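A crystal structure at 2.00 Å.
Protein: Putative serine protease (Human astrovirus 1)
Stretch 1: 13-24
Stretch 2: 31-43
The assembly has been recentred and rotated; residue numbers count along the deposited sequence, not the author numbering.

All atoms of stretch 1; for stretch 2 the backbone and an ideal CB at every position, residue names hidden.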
ATOM      1  N   LEU A  13     -14.821  -6.773   9.690  1.00 21.88           N
ATOM      2  CA  LEU A  13     -16.095  -7.253  10.231  1.00 22.49           C
ATOM      3  C   LEU A  13     -16.286  -8.754  10.035  1.00 22.41           C
ATOM      4  O   LEU A  13     -15.822  -9.329   9.054  1.00 22.02           O
ATOM      5  CB  LEU A  13     -17.267  -6.506   9.578  1.00 22.41           C
ATOM      6  CG  LEU A  13     -17.383  -4.992   9.789  1.00 23.22           C
ATOM      7  CD1 LEU A  13     -18.629  -4.459   9.095  1.00 23.51           C
ATOM      8  CD2 LEU A  13     -17.411  -4.657  11.269  1.00 22.72           C
ATOM      9  N   CYS A  14     -16.996  -9.376  10.971  1.00 22.94           N
ATOM     10  CA  CYS A  14     -17.459 -10.745  10.797  1.00 23.56           C
ATOM     11  C   CYS A  14     -18.884 -10.871  11.334  1.00 24.07           C
ATOM     12  O   CYS A  14     -19.420  -9.932  11.932  1.00 23.91           O
ATOM     13  CB  CYS A  14     -16.514 -11.750  11.481  1.00 23.00           C
ATOM     14  SG  CYS A  14     -16.370 -11.592  13.271  1.00 22.82           S
ATOM     15  N   VAL A  15     -19.495 -12.026  11.114  1.00 24.67           N
ATOM     16  CA  VAL A  15     -20.835 -12.293  11.643  1.00 25.77           C
ATOM     17  C   VAL A  15     -20.734 -13.343  12.751  1.00 26.47           C
ATOM     18  O   VAL A  15     -20.071 -14.367  12.577  1.00 26.32           O
ATOM     19  CB  VAL A  15     -21.811 -12.731  10.518  1.00 25.82           C
ATOM     20  CG1 VAL A  15     -23.166 -13.166  11.085  1.00 25.73           C
ATOM     21  CG2 VAL A  15     -22.001 -11.599   9.505  1.00 25.25           C
ATOM     22  N   ILE A  16     -21.361 -13.061  13.893  1.00 27.31           N
ATOM     23  CA  ILE A  16     -21.447 -14.013  14.999  1.00 28.62           C
ATOM     24  C   ILE A  16     -22.810 -14.718  14.955  1.00 29.65           C
ATOM     25  O   ILE A  16     -23.856 -14.061  14.915  1.00 29.29           O
ATOM     26  CB  ILE A  16     -21.252 -13.328  16.386  1.00 28.64           C
ATOM     27  CG1 ILE A  16     -20.030 -12.387  16.399  1.00 28.90           C
ATOM     28  CG2 ILE A  16     -21.195 -14.370  17.520  1.00 28.56           C
ATOM     29  CD1 ILE A  16     -18.686 -13.066  16.447  1.00 30.02           C
ATOM     30  N   ASP A  17     -22.778 -16.050  14.953  1.00 30.54           N
ATOM     31  CA  ASP A  17     -23.976 -16.879  14.857  1.00 31.98           C
ATOM     32  C   ASP A  17     -24.139 -17.740  16.116  1.00 32.39           C
ATOM     33  O   ASP A  17     -23.205 -18.427  16.532  1.00 32.17           O
ATOM     34  CB  ASP A  17     -23.911 -17.750  13.591  1.00 32.02           C
ATOM     35  CG  ASP A  17     -25.014 -18.805  13.535  1.00 33.63           C
ATOM     36  OD1 ASP A  17     -26.191 -18.441  13.338  1.00 33.02           O
ATOM     37  OD2 ASP A  17     -24.692 -20.005  13.670  1.00 35.26           O
ATOM     38  N   THR A  18     -25.321 -17.656  16.728  1.00 33.19           N
ATOM     39  CA  THR A  18     -25.696 -18.476  17.886  1.00 34.00           C
ATOM     40  C   THR A  18     -27.118 -19.024  17.675  1.00 34.44           C
ATOM     41  O   THR A  18     -27.806 -18.598  16.741  1.00 34.01           O
ATOM     42  CB  THR A  18     -25.672 -17.671  19.216  1.00 34.04           C
ATOM     43  OG1 THR A  18     -26.750 -16.726  19.233  1.00 33.81           O
ATOM     44  CG2 THR A  18     -24.337 -16.955  19.426  1.00 34.45           C
ATOM     45  N   PRO A  19     -27.566 -19.967  18.536  1.00 35.08           N
ATOM     46  CA  PRO A  19     -28.949 -20.451  18.413  1.00 35.67           C
ATOM     47  C   PRO A  19     -30.010 -19.359  18.618  1.00 35.93           C
ATOM     48  O   PRO A  19     -31.140 -19.509  18.149  1.00 36.10           O
ATOM     49  CB  PRO A  19     -29.056 -21.515  19.517  1.00 35.69           C
ATOM     50  CG  PRO A  19     -27.643 -21.923  19.804  1.00 35.91           C
ATOM     51  CD  PRO A  19     -26.845 -20.661  19.621  1.00 35.17           C
ATOM     52  N   GLU A  20     -29.647 -18.276  19.300  1.00 36.21           N
ATOM     53  CA  GLU A  20     -30.584 -17.180  19.567  1.00 36.61           C
ATOM     54  C   GLU A  20     -30.683 -16.162  18.431  1.00 36.37           C
ATOM     55  O   GLU A  20     -31.617 -15.357  18.398  1.00 36.61           O
ATOM     56  CB  GLU A  20     -30.249 -16.469  20.884  1.00 36.92           C
ATOM     57  CG  GLU A  20     -30.511 -17.295  22.134  1.00 38.47           C
ATOM     58  CD  GLU A  20     -29.427 -18.328  22.390  1.00 40.31           C
ATOM     59  OE1 GLU A  20     -28.238 -17.972  22.288  1.00 41.66           O
ATOM     60  OE2 GLU A  20     -29.764 -19.490  22.693  1.00 40.32           O
ATOM     61  N   GLY A  21     -29.722 -16.191  17.510  1.00 35.77           N
ATOM     62  CA  GLY A  21     -29.706 -15.259  16.386  1.00 34.75           C
ATOM     63  C   GLY A  21     -28.309 -14.859  15.944  1.00 34.22           C
ATOM     64  O   GLY A  21     -27.334 -15.564  16.215  1.00 33.68           O
ATOM     65  N   LYS A  22     -28.221 -13.719  15.261  1.00 33.19           N
ATOM     66  CA  LYS A  22     -26.960 -13.264  14.674  1.00 32.44           C
ATOM     67  C   LYS A  22     -26.610 -11.830  15.056  1.00 31.49           C
ATOM     68  O   LYS A  22     -27.493 -10.995  15.275  1.00 30.89           O
ATOM     69  CB  LYS A  22     -26.989 -13.400  13.148  1.00 32.73           C
ATOM     70  CG  LYS A  22     -27.019 -14.836  12.642  1.00 34.08           C
ATOM     71  CD  LYS A  22     -27.289 -14.887  11.145  1.00 35.16           C
ATOM     72  CE  LYS A  22     -27.613 -16.301  10.677  1.00 36.89           C
ATOM     73  NZ  LYS A  22     -26.449 -17.218  10.816  1.00 37.86           N
ATOM     74  N   GLY A  23     -25.311 -11.556  15.136  1.00 30.11           N
ATOM     75  CA  GLY A  23     -24.832 -10.209  15.422  1.00 28.72           C
ATOM     76  C   GLY A  23     -23.583  -9.899  14.626  1.00 27.54           C
ATOM     77  O   GLY A  23     -23.091 -10.745  13.874  1.00 27.06           O
ATOM     78  N   THR A  24     -23.073  -8.684  14.800  1.00 26.31           N
ATOM     79  CA  THR A  24     -21.833  -8.263  14.158  1.00 25.08           C
ATOM     80  C   THR A  24     -20.672  -8.388  15.145  1.00 24.57           C
ATOM     81  O   THR A  24     -20.818  -8.112  16.341  1.00 24.11           O
ATOM     82  CB  THR A  24     -21.944  -6.806  13.606  1.00 25.18           C
ATOM     83  OG1 THR A  24     -22.970  -6.749  12.608  1.00 24.35           O
ATOM     84  CG2 THR A  24     -20.627  -6.344  12.977  1.00 24.41           C
ATOM     85  N   UNK A  31      -8.317 -10.669  18.944  1.00 29.13           N
ATOM     86  CA  UNK A  31      -9.689 -10.920  19.369  1.00 28.43           C
ATOM     87  C   UNK A  31     -10.728 -10.645  18.292  1.00 27.84           C
ATOM     88  O   UNK A  31     -10.452  -9.983  17.288  1.00 27.01           O
ATOM     89  CB  UNK A  31     -10.005 -10.068  20.600  1.00 28.43           C
ATOM     90  N   UNK A  32     -11.925 -11.184  18.523  1.00 27.05           N
ATOM     91  CA  UNK A  32     -13.137 -10.734  17.867  1.00 26.45           C
ATOM     92  C   UNK A  32     -13.981 -10.091  18.971  1.00 26.61           C
ATOM     93  O   UNK A  32     -14.276 -10.728  19.995  1.00 26.34           O
ATOM     94  CB  UNK A  32     -13.871 -11.877  17.162  1.00 26.45           C
ATOM     95  N   UNK A  33     -14.342  -8.825  18.770  1.00 26.05           N
ATOM     96  CA  UNK A  33     -15.099  -8.054  19.756  1.00 25.90           C
ATOM     97  C   UNK A  33     -16.561  -7.950  19.315  1.00 25.79           C
ATOM     98  O   UNK A  33     -16.844  -7.752  18.132  1.00 25.28           O
ATOM     99  CB  UNK A  33     -14.491  -6.662  19.940  1.00 25.90           C
ATOM    100  N   UNK A  34     -17.480  -8.104  20.267  1.00 25.70           N
ATOM    101  CA  UNK A  34     -18.917  -7.928  20.000  1.00 25.97           C
ATOM    102  C   UNK A  34     -19.651  -7.452  21.260  1.00 26.36           C
ATOM    103  O   UNK A  34     -19.017  -7.181  22.283  1.00 25.96           O
ATOM    104  CB  UNK A  34     -19.531  -9.236  19.498  1.00 25.97           C
ATOM    105  N   UNK A  35     -20.975  -7.325  21.174  1.00 26.98           N
ATOM    106  CA  UNK A  35     -21.801  -6.975  22.331  1.00 27.86           C
ATOM    107  C   UNK A  35     -22.096  -8.228  23.154  1.00 28.36           C
ATOM    108  O   UNK A  35     -22.245  -9.317  22.599  1.00 28.14           O
ATOM    109  CB  UNK A  35     -23.103  -6.306  21.887  1.00 27.86           C
ATOM    110  N   UNK A  36     -22.186  -8.070  24.470  1.00 29.23           N
ATOM    111  CA  UNK A  36     -22.438  -9.199  25.366  1.00 30.19           C
ATOM    112  C   UNK A  36     -23.670 -10.017  24.963  1.00 30.69           C
ATOM    113  O   UNK A  36     -23.627 -11.247  24.971  1.00 30.61           O
ATOM    114  CB  UNK A  36     -22.609  -8.690  26.799  1.00 30.19           C
ATOM    115  N   UNK A  37     -24.755  -9.342  24.590  1.00 31.53           N
ATOM    116  CA  UNK A  37     -26.000 -10.050  24.262  1.00 32.44           C
ATOM    117  C   UNK A  37     -25.973 -10.821  22.933  1.00 32.65           C
ATOM    118  O   UNK A  37     -26.833 -11.663  22.689  1.00 32.46           O
ATOM    119  CB  UNK A  37     -27.150  -9.042  24.223  1.00 32.44           C
ATOM    120  N   UNK A  38     -24.985 -10.535  22.086  1.00 32.76           N
ATOM    121  CA  UNK A  38     -24.781 -11.300  20.849  1.00 33.10           C
ATOM    122  C   UNK A  38     -24.238 -12.698  21.177  1.00 33.65           C
ATOM    123  O   UNK A  38     -24.622 -13.693  20.556  1.00 33.22           O
ATOM    124  CB  UNK A  38     -23.823 -10.562  19.911  1.00 33.10           C
ATOM    125  N   UNK A  39     -23.353 -12.748  22.165  1.00 34.19           N
ATOM    126  CA  UNK A  39     -22.755 -13.992  22.640  1.00 35.26           C
ATOM    127  C   UNK A  39     -23.736 -14.766  23.540  1.00 35.84           C
ATOM    128  O   UNK A  39     -23.846 -15.994  23.440  1.00 35.56           O
ATOM    129  CB  UNK A  39     -21.459 -13.698  23.397  1.00 35.26           C
ATOM    130  N   UNK A  40     -24.452 -14.036  24.396  1.00 36.26           N
ATOM    131  CA  UNK A  40     -25.411 -14.631  25.330  1.00 37.06           C
ATOM    132  C   UNK A  40     -24.744 -15.618  26.271  1.00 37.44           C
ATOM    133  O   UNK A  40     -23.708 -15.315  26.864  1.00 37.27           O
ATOM    134  CB  UNK A  40     -26.536 -15.329  24.563  1.00 37.06           C
ATOM    135  N   UNK A  41     -25.339 -16.804  26.388  1.00 37.90           N
ATOM    136  CA  UNK A  41     -24.810 -17.871  27.243  1.00 38.36           C
ATOM    137  C   UNK A  41     -24.130 -18.984  26.437  1.00 38.26           C
ATOM    138  O   UNK A  41     -24.163 -20.157  26.816  1.00 37.96           O
ATOM    139  CB  UNK A  41     -25.938 -18.465  28.089  1.00 38.36           C
ATOM    140  N   UNK A  42     -23.518 -18.598  25.321  1.00 37.94           N
ATOM    141  CA  UNK A  42     -22.789 -19.521  24.467  1.00 37.80           C
ATOM    142  C   UNK A  42     -21.284 -19.295  24.608  1.00 37.51           C
ATOM    143  O   UNK A  42     -20.753 -18.324  24.067  1.00 36.91           O
ATOM    144  CB  UNK A  42     -23.223 -19.360  23.009  1.00 37.80           C
ATOM    145  N   UNK A  43     -20.631 -20.178  25.333  1.00 36.98           N
ATOM    146  CA  UNK A  43     -19.198 -20.216  25.451  1.00 36.70           C
ATOM    147  C   UNK A  43     -18.470 -20.396  24.128  1.00 36.02           C
ATOM    148  O   UNK A  43     -17.464 -19.829  23.893  1.00 35.70           O
ATOM    149  CB  UNK A  43     -18.803 -21.343  26.408  1.00 36.70           C
TER

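Stretch 1 is a hairpin: strands 13-18 and 21-24 pair through Ile-16 N to Gly-23 O and Gly-23 N to Ile-16 O, both 2.9 Å, and Cys-14, Ile-16 and Thr-18 point toward stretch 2. Strand 13-18 and strand 31-35 cross at 61°, with axes 8.7 Å apart at closest approach; the contacts are mostly between side chains.

Position 31 has nothing of stretch 1 within 5.5 Å of its ideal CB and is unconstrained from here; it is Asp-31. At position 32 the CB points toward stretch 1, 4.6 Å from Cys-14 SG and 5.0 Å from Ile-16 CD1. Such apolar surroundings suit valine, leucine, isoleucine or methionine. The residue is Ile-32, whose CG2 lies 3.5 Å from Cys-14 SG and 3.8 Å from Ile-16 CD1. Position 33 points away; it is Val-33.

Position 34 turns back toward stretch 1, its CB 3.6 Å from Thr-24 O and 4.4 Å from Ile-16 CG1. A carbonyl so near favours a short donor, serine or threonine, although alanine would fit. Thr-34, with chi1 in t, donates from OG1 to Thr-24 O at 2.7 Å, the sole direct hydrogen bond assigned between the stretches.

Positions 35, 36 and 37 offer stretch 1 no contact: the first points sideways at the N-cap, and the next two are helical and out of reach. They are Ala-35, Ala-36 and His-37.

Position 38 faces the hairpin, with CB 4.6 Å from Gly-23 CA and 5.2 Å from Ile-16 CB. Gly-23 leaves room for a branched or medium apolar group. Val-38 places CG1 3.7 Å from Ile-16 CB and 3.8 Å from Gly-23 CA; an ideal CB on Gly-23 would come within 2.5 Å of that CG1. Position 39 points away and is Val-39.

Position 40 has phi 60° and psi -131°, in a type II' turn from 39 to 42. Positive phi favours glycine, and Gly-40 is found. Position 41 points sideways, so side-chain demands are slight; Asn-41 uses its backbone, N donating to water 2 at 2.9 Å, and that water gives a weak bond to Glu-20 OE1 at 2.9 Å.

Position 42 points toward stretch 1, its CB 4.5 Å from Thr-18 CG2, 5.1 Å from Pro-19 CD and 5.3 Å from Glu-20 OE1. A polar group able to donate to the carboxylate would suit, such as asparagine or glutamine. Asn-42 packs its side chain over Thr-18 and Pro-19 and brings its amide to Glu-20. Position 43 is out of reach; it is Thr-43.

Stretch 2, residues 31-43: DIVTAAHVVGNNT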
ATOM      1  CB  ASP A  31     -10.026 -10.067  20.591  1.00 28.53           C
ATOM      2  CG  ASP A  31      -9.351 -10.557  21.854  1.00 30.23           C
ATOM      3  OD1 ASP A  31      -9.271 -11.788  22.070  1.00 30.79           O
ATOM      4  OD2 ASP A  31      -8.913  -9.695  22.645  1.00 31.90           O
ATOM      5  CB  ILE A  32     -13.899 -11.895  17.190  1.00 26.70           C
ATOM      6  CG1 ILE A  32     -13.027 -12.556  16.116  1.00 26.33           C
ATOM      7  CG2 ILE A  32     -15.230 -11.402  16.609  1.00 25.31           C
ATOM      8  CD1 ILE A  32     -13.573 -13.863  15.555  1.00 26.40           C
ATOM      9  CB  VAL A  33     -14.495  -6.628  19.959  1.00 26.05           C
ATOM     10  CG1 VAL A  33     -15.148  -5.912  21.142  1.00 25.79           C
ATOM     11  CG2 VAL A  33     -12.979  -6.695  20.166  1.00 25.54           C
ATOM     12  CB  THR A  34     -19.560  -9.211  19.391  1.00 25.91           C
ATOM     13  OG1 THR A  34     -20.865  -8.914  18.876  1.00 25.59           O
ATOM     14  CG2 THR A  34     -19.649 -10.348  20.425  1.00 25.57           C
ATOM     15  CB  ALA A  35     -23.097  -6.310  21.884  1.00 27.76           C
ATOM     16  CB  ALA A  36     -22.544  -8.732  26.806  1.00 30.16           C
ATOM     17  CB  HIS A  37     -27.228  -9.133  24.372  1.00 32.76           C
ATOM     18  CG  HIS A  37     -27.392  -8.183  23.228  1.00 33.61           C
ATOM     19  ND1 HIS A  37     -26.839  -6.920  23.224  1.00 34.41           N
ATOM     20  CD2 HIS A  37     -28.072  -8.301  22.064  1.00 33.95           C
ATOM     21  CE1 HIS A  37     -27.162  -6.305  22.100  1.00 34.45           C
ATOM     22  NE2 HIS A  37     -27.912  -7.120  21.380  1.00 35.33           N
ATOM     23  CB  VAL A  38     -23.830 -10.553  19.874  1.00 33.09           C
ATOM     24  CG1 VAL A  38     -23.444 -11.432  18.687  1.00 32.54           C
ATOM     25  CG2 VAL A  38     -24.477  -9.265  19.398  1.00 32.67           C
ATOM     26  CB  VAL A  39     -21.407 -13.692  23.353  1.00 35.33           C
ATOM     27  CG1 VAL A  39     -21.090 -14.701  24.425  1.00 35.68           C
ATOM     28  CG2 VAL A  39     -20.277 -13.591  22.328  1.00 35.45           C
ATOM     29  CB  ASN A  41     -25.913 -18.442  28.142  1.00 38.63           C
ATOM     30  CG  ASN A  41     -26.538 -17.387  29.037  1.00 39.65           C
ATOM     31  OD1 ASN A  41     -25.845 -16.696  29.779  1.00 39.87           O
ATOM     32  ND2 ASN A  41     -27.854 -17.260  28.965  1.00 40.42           N
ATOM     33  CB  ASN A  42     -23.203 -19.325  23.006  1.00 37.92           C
ATOM     34  CG  ASN A  42     -24.708 -19.421  22.800  1.00 38.64           C
ATOM     35  OD1 ASN A  42     -25.409 -18.407  22.746  1.00 38.74           O
ATOM     36  ND2 ASN A  42     -25.207 -20.640  22.680  1.00 37.90           N
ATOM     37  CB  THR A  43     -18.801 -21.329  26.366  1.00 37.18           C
ATOM     38  OG1 THR A  43     -19.296 -21.106  27.675  1.00 37.27           O
ATOM     39  CG2 THR A  43     -17.339 -21.368  26.509  1.00 36.96           C
TER
HETATM   40  O   HOH W   1     -26.813 -15.608  21.847  1.00 28.78           O
HETATM   41  O   HOH W   2     -27.899 -17.357  25.141  1.00 30.83           O
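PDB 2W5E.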